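Local coordinates for molybdopterin-guanine dinucleotide biosynthesis protein A (MobA) (Archaeoglobus fulgidus, PDB 3NGW) that probably transfers the GMP moiety of GTP to molybdopterin in the biosynthesis of the molybdenum cofactor, at residues 27-32 with 89-94; 94-99 with 173-178. One frame throughout, in Å; residues are numbered along the deposited sequence.

Interaction 1 of 2, residues 27-32 with 89-94; sequences KLIEWV and AAIDMP
L28 and V32, one turn apart on helix 28-36, pack against I91 and P94 in the loop that leaves strand 86-90. The setting is the nucleotide-binding alpha/beta fold of the GT-A-like MobA family, in which helix 28-36 lies against the end of strand 86-90, in the middle of the mixed, largely parallel sheet. The contact is apolar and largely buried, and no hydrogen bond crosses it.

I91 gives the largest buried area. Its CG1 stands anti to the backbone N (chi1 -171°) and CD1 continues the extended chain (chi2 169°), which carries the methyl up to the helix backbone: CD1 ends 3.9 Å from the N of I29 and about as far from that residue's CA. Flanking it, CB of L28 lies 4.1 Å from I91 CD1, while CG1 of V32 comes within 4.0 Å of I91 CG1, the two side chains crossing at about a right angle. A further apolar pair is formed by L28 CD2, which reaches CB of P94 at 3.6 Å.

Polar groups brace both sides. A type I turn from A90 to M93, closed by M93 N bonding to A90 O, holds I91 and leads the chain on into P94, and D92 in the same turn forms a salt bridge with K18. K27 occupies the N-cap position of the helix. K35, farther along that helix, ties P94 O to it by a hydrogen bond, and the indole nitrogen of W31 bonds to L23 O.

Beyond P94 CB the indole extends the contact: W31 CE3 lies 4.3 Å from that CB, and P94 O approaches the ring obliquely, 3.4 Å from CE3.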
loop_
_atom_site.group_PDB
_atom_site.type_symbol
_atom_site.label_atom_id
_atom_site.label_comp_id
_atom_site.label_asym_id
_atom_site.label_seq_id
_atom_site.Cartn_x
_atom_site.Cartn_y
_atom_site.Cartn_z
ATOM N N LYS A 27 -6.286 -15.668 -5.754
ATOM C CA LYS A 27 -4.965 -15.063 -5.647
ATOM C C LYS A 27 -5.031 -13.700 -4.964
ATOM O O LYS A 27 -6.049 -13.015 -5.040
ATOM C CB LYS A 27 -4.353 -14.908 -7.037
ATOM C CG LYS A 27 -4.070 -16.216 -7.744
ATOM C CD LYS A 27 -3.336 -15.967 -9.055
ATOM C CE LYS A 27 -3.016 -17.276 -9.763
ATOM N NZ LYS A 27 -2.244 -17.070 -11.024
ATOM N N LEU A 28 -3.952 -13.296 -4.303
ATOM C CA LEU A 28 -3.959 -12.002 -3.639
ATOM C C LEU A 28 -4.123 -10.855 -4.612
ATOM O O LEU A 28 -4.783 -9.872 -4.297
ATOM C CB LEU A 28 -2.689 -11.801 -2.822
ATOM C CG LEU A 28 -2.747 -12.373 -1.409
ATOM C CD1 LEU A 28 -1.444 -12.052 -0.705
ATOM C CD2 LEU A 28 -3.930 -11.794 -0.642
ATOM N N ILE A 29 -3.522 -10.963 -5.790
ATOM C CA ILE A 29 -3.659 -9.885 -6.759
ATOM C C ILE A 29 -5.124 -9.698 -7.165
ATOM O O ILE A 29 -5.566 -8.573 -7.387
ATOM C CB ILE A 29 -2.809 -10.125 -8.020
ATOM C CG1 ILE A 29 -2.959 -8.939 -8.964
ATOM C CG2 ILE A 29 -3.208 -11.430 -8.690
ATOM C CD1 ILE A 29 -2.481 -7.599 -8.369
ATOM N N GLU A 30 -5.884 -10.786 -7.241
ATOM C CA GLU A 30 -7.290 -10.676 -7.617
ATOM C C GLU A 30 -8.094 -10.093 -6.461
ATOM O O GLU A 30 -9.130 -9.464 -6.670
ATOM C CB GLU A 30 -7.828 -12.042 -8.048
ATOM C CG GLU A 30 -6.900 -12.699 -9.057
ATOM C CD GLU A 30 -7.450 -13.962 -9.694
ATOM O OE1 GLU A 30 -8.231 -14.692 -9.037
ATOM O OE2 GLU A 30 -7.064 -14.229 -10.857
ATOM N N TRP A 31 -7.605 -10.290 -5.243
ATOM C CA TRP A 31 -8.265 -9.739 -4.072
ATOM C C TRP A 31 -8.247 -8.213 -4.107
ATOM O O TRP A 31 -9.286 -7.578 -3.950
ATOM C CB TRP A 31 -7.567 -10.199 -2.798
ATOM C CG TRP A 31 -8.177 -11.396 -2.157
ATOM C CD1 TRP A 31 -8.027 -12.707 -2.526
ATOM C CD2 TRP A 31 -9.035 -11.396 -1.009
ATOM N NE1 TRP A 31 -8.742 -13.525 -1.674
ATOM C CE2 TRP A 31 -9.370 -12.746 -0.740
ATOM C CE3 TRP A 31 -9.559 -10.387 -0.188
ATOM C CZ2 TRP A 31 -10.202 -13.108 0.329
ATOM C CZ3 TRP A 31 -10.387 -10.749 0.876
ATOM C CH2 TRP A 31 -10.703 -12.099 1.119
ATOM N N VAL A 32 -7.063 -7.630 -4.299
ATOM C CA VAL A 32 -6.924 -6.175 -4.335
ATOM C C VAL A 32 -7.481 -5.574 -5.624
ATOM O O VAL A 32 -7.941 -4.437 -5.635
ATOM C CB VAL A 32 -5.437 -5.735 -4.122
ATOM C CG1 VAL A 32 -4.967 -6.188 -2.743
ATOM C CG2 VAL A 32 -4.536 -6.318 -5.204
ATOM N N ALA A 89 -1.744 1.450 -0.226
ATOM C CA ALA A 89 -2.188 0.233 0.412
ATOM C C ALA A 89 -1.326 -0.873 -0.171
ATOM O O ALA A 89 -1.186 -0.986 -1.387
ATOM C CB ALA A 89 -3.647 -0.017 0.113
ATOM N N ALA A 90 -0.723 -1.674 0.694
ATOM C CA ALA A 90 0.108 -2.757 0.216
ATOM C C ALA A 90 -0.756 -3.991 0.002
ATOM O O ALA A 90 -1.762 -4.188 0.689
ATOM C CB ALA A 90 1.205 -3.039 1.210
ATOM N N ILE A 91 -0.367 -4.805 -0.969
ATOM C CA ILE A 91 -1.074 -6.031 -1.277
ATOM C C ILE A 91 -0.995 -6.969 -0.077
ATOM O O ILE A 91 -1.816 -7.869 0.060
ATOM C CB ILE A 91 -0.441 -6.730 -2.491
ATOM C CG1 ILE A 91 -1.324 -7.884 -2.950
ATOM C CG2 ILE A 91 0.938 -7.256 -2.120
ATOM C CD1 ILE A 91 -0.926 -8.460 -4.302
ATOM N N ASP A 92 -0.002 -6.747 0.782
ATOM C CA ASP A 92 0.203 -7.567 1.970
ATOM C C ASP A 92 -0.984 -7.492 2.923
ATOM O O ASP A 92 -1.138 -8.342 3.799
ATOM C CB ASP A 92 1.469 -7.133 2.716
ATOM C CG ASP A 92 2.701 -7.115 1.826
ATOM O OD1 ASP A 92 2.725 -6.342 0.840
ATOM O OD2 ASP A 92 3.655 -7.869 2.114
HETATM N N MSE A 93 -1.813 -6.468 2.761
HETATM C CA MSE A 93 -2.999 -6.290 3.593
HETATM C C MSE A 93 -4.229 -6.488 2.696
HETATM O O MSE A 93 -4.737 -5.535 2.108
HETATM C CB MSE A 93 -2.990 -4.881 4.203
HETATM C CG MSE A 93 -1.920 -4.685 5.270
HETATM SE SE MSE A 93 -1.654 -2.851 5.859
HETATM C CE MSE A 93 -0.073 -2.419 4.817
ATOM N N PRO A 94 -4.717 -7.732 2.579
ATOM C CA PRO A 94 -5.879 -8.047 1.743
ATOM C C PRO A 94 -7.248 -7.751 2.346
ATOM O O PRO A 94 -8.252 -7.814 1.640
ATOM C CB PRO A 94 -5.707 -9.530 1.486
ATOM C CG PRO A 94 -5.245 -9.995 2.821
ATOM C CD PRO A 94 -4.166 -8.969 3.158
#

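Interaction 2 of 2, residues 94-99 with 173-178; sequences PFVKPE and LISFFN
F95 and F177 lie side by side and point the same way, their ring planes inclined at 35° and their centroids 5.6 Å apart. With CG of F177 anti to the backbone N (chi1 173°), its ring is carried to the flank of F95, where CD1 comes to the edge of the F95 ring, near its plane, 3.5 Å from CE2. The ring of P94 covers one face of F95, its CG 3.9 Å above the plane and over the centre. I174 crosses F95 obliquely, its CG1 3.7 Å from F95 CB. An alanine in place of F95 would probably leave F177 CD1 and P94 CG without the ring they pack on and open a gap beside I174.

S175 supplies the direct hydrogen bond. Its OG accepts from the K97 N-H at 2.9 Å, with an angle of 149° at the hydrogen, and is also hydrogen-bonded to D170 OD1, so two partners hold this buried hydroxyl. K97 is the N-cap of helix 98-111, and the bond therefore holds the chain just where that helix starts. The V96 side chain starts away from 173-178, yet CG2, beside its own backbone N, comes 3.3 Å from S175 O.

A water bridges the backbones as well, accepting from F95 N at 3.3 Å and lying within hydrogen-bonding distance of I174 O and F177 O.

The F177 side chain lies about 4 Å from that of D184, a calcium-binding residue, though no calcium is bound to it in this chain of the model. The short 3-10 turn 174-176 rests on the approach to helix 98-111. Helix 182-194 packs on the same cluster, with I191 touching F95 and I174, and A188 and R187 touching F177, while Y36 of helix 28-36 meets V96.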
loop_
_atom_site.group_PDB
_atom_site.type_symbol
_atom_site.label_atom_id
_atom_site.label_comp_id
_atom_site.label_asym_id
_atom_site.label_seq_id
_atom_site.Cartn_x
_atom_site.Cartn_y
_atom_site.Cartn_z
ATOM N N PRO A 94 -4.717 -7.732 2.579
ATOM C CA PRO A 94 -5.879 -8.047 1.743
ATOM C C PRO A 94 -7.248 -7.751 2.346
ATOM O O PRO A 94 -8.252 -7.814 1.640
ATOM C CB PRO A 94 -5.707 -9.530 1.486
ATOM C CG PRO A 94 -5.245 -9.995 2.821
ATOM C CD PRO A 94 -4.166 -8.969 3.158
ATOM N N PHE A 95 -7.293 -7.435 3.638
ATOM C CA PHE A 95 -8.564 -7.161 4.300
ATOM C C PHE A 95 -8.839 -5.691 4.544
ATOM O O PHE A 95 -9.733 -5.356 5.317
ATOM C CB PHE A 95 -8.627 -7.906 5.631
ATOM C CG PHE A 95 -8.394 -9.374 5.503
ATOM C CD1 PHE A 95 -9.150 -10.130 4.611
ATOM C CD2 PHE A 95 -7.407 -10.001 6.251
ATOM C CE1 PHE A 95 -8.933 -11.496 4.470
ATOM C CE2 PHE A 95 -7.179 -11.363 6.123
ATOM C CZ PHE A 95 -7.943 -12.113 5.225
ATOM N N VAL A 96 -8.081 -4.816 3.889
ATOM C CA VAL A 96 -8.272 -3.389 4.071
ATOM C C VAL A 96 -9.699 -2.975 3.776
ATOM O O VAL A 96 -10.297 -3.427 2.804
ATOM C CB VAL A 96 -7.342 -2.569 3.175
ATOM C CG1 VAL A 96 -7.747 -1.103 3.229
ATOM C CG2 VAL A 96 -5.900 -2.733 3.633
ATOM N N LYS A 97 -10.238 -2.113 4.632
ATOM C CA LYS A 97 -11.594 -1.615 4.462
ATOM C C LYS A 97 -11.602 -0.276 3.740
ATOM O O LYS A 97 -10.983 0.691 4.183
ATOM C CB LYS A 97 -12.298 -1.503 5.816
ATOM C CG LYS A 97 -12.986 -2.798 6.213
ATOM C CD LYS A 97 -13.818 -2.670 7.472
ATOM C CE LYS A 97 -15.015 -3.629 7.422
ATOM N NZ LYS A 97 -14.622 -5.035 7.047
ATOM N N PRO A 98 -12.305 -0.213 2.600
ATOM C CA PRO A 98 -12.406 1.005 1.790
ATOM C C PRO A 98 -12.834 2.214 2.612
ATOM O O PRO A 98 -12.411 3.333 2.336
ATOM C CB PRO A 98 -13.429 0.622 0.722
ATOM C CG PRO A 98 -13.172 -0.852 0.535
ATOM C CD PRO A 98 -13.061 -1.317 1.978
ATOM N N GLU A 99 -13.664 1.980 3.622
ATOM C CA GLU A 99 -14.124 3.063 4.471
ATOM C C GLU A 99 -12.923 3.679 5.170
ATOM O O GLU A 99 -12.844 4.899 5.313
ATOM C CB GLU A 99 -15.116 2.568 5.530
ATOM C CG GLU A 99 -16.199 1.594 5.034
ATOM C CD GLU A 99 -15.673 0.167 4.853
ATOM O OE1 GLU A 99 -15.077 -0.127 3.792
ATOM O OE2 GLU A 99 -15.847 -0.655 5.786
ATOM N N LEU A 173 -9.892 -3.512 13.328
ATOM C CA LEU A 173 -8.731 -2.975 12.633
ATOM C C LEU A 173 -8.075 -4.052 11.771
ATOM O O LEU A 173 -6.851 -4.103 11.644
ATOM C CB LEU A 173 -7.720 -2.428 13.641
ATOM C CG LEU A 173 -8.243 -1.349 14.588
ATOM C CD1 LEU A 173 -7.125 -0.910 15.501
ATOM C CD2 LEU A 173 -8.781 -0.165 13.788
ATOM N N ILE A 174 -8.904 -4.907 11.182
ATOM C CA ILE A 174 -8.437 -5.991 10.330
ATOM C C ILE A 174 -7.717 -5.432 9.100
ATOM O O ILE A 174 -6.954 -6.136 8.445
ATOM C CB ILE A 174 -9.632 -6.901 9.906
ATOM C CG1 ILE A 174 -9.116 -8.194 9.284
ATOM C CG2 ILE A 174 -10.550 -6.155 8.952
ATOM C CD1 ILE A 174 -8.304 -9.041 10.245
ATOM N N SER A 175 -7.946 -4.156 8.807
ATOM C CA SER A 175 -7.313 -3.509 7.663
ATOM C C SER A 175 -5.783 -3.513 7.771
ATOM O O SER A 175 -5.083 -3.418 6.762
ATOM C CB SER A 175 -7.801 -2.056 7.539
ATOM O OG SER A 175 -9.192 -1.974 7.307
ATOM N N PHE A 176 -5.281 -3.635 8.999
ATOM C CA PHE A 176 -3.843 -3.611 9.281
ATOM C C PHE A 176 -3.160 -4.973 9.317
ATOM O O PHE A 176 -1.949 -5.068 9.509
ATOM C CB PHE A 176 -3.615 -2.871 10.601
ATOM C CG PHE A 176 -3.945 -1.412 10.524
ATOM C CD1 PHE A 176 -3.027 -0.510 9.992
ATOM C CD2 PHE A 176 -5.198 -0.945 10.900
ATOM C CE1 PHE A 176 -3.349 0.843 9.832
ATOM C CE2 PHE A 176 -5.533 0.402 10.746
ATOM C CZ PHE A 176 -4.604 1.299 10.205
ATOM N N PHE A 177 -3.938 -6.025 9.124
ATOM C CA PHE A 177 -3.406 -7.373 9.130
ATOM C C PHE A 177 -2.514 -7.594 7.912
ATOM O O PHE A 177 -2.942 -7.431 6.770
ATOM C CB PHE A 177 -4.568 -8.365 9.152
ATOM C CG PHE A 177 -4.155 -9.791 8.990
ATOM C CD1 PHE A 177 -4.222 -10.410 7.751
ATOM C CD2 PHE A 177 -3.681 -10.515 10.071
ATOM C CE1 PHE A 177 -3.821 -11.730 7.594
ATOM C CE2 PHE A 177 -3.280 -11.832 9.919
ATOM C CZ PHE A 177 -3.350 -12.441 8.682
ATOM N N ASN A 178 -1.262 -7.961 8.162
ATOM C CA ASN A 178 -0.316 -8.196 7.082
ATOM C C ASN A 178 -0.031 -9.675 6.898
ATOM O O ASN A 178 -0.087 -10.449 7.851
ATOM C CB ASN A 178 1.001 -7.465 7.375
ATOM C CG ASN A 178 0.958 -5.991 6.994
ATOM O OD1 ASN A 178 1.338 -5.614 5.885
ATOM N ND2 ASN A 178 0.489 -5.155 7.910
HETATM O O HOH W 1 -5.241 -6.513 6.047
#

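From the N terminus the chain runs through strand 2-6 and the hairpin 22-27 into helix 28-36, then strands 40-44 and 62-63 and helices 48-55 and 72-83, before strand 86-90 brings it back to that helix, where interaction 1 closes a loop with 56 residues between its segments. Interaction 2 opens there: P94 belongs to both, and the chain goes on through helix 98-111 and the rest of the sheet until 173-178 returns, with 73 residues between its segments. The two loops follow in series, neither nesting nor crossing. Their centres are 10 Å apart, and selenomethionine M93 packs against F177 and N178, so the loop after strand 86-90 joins helix 28-36 to the approach to helix 182-194.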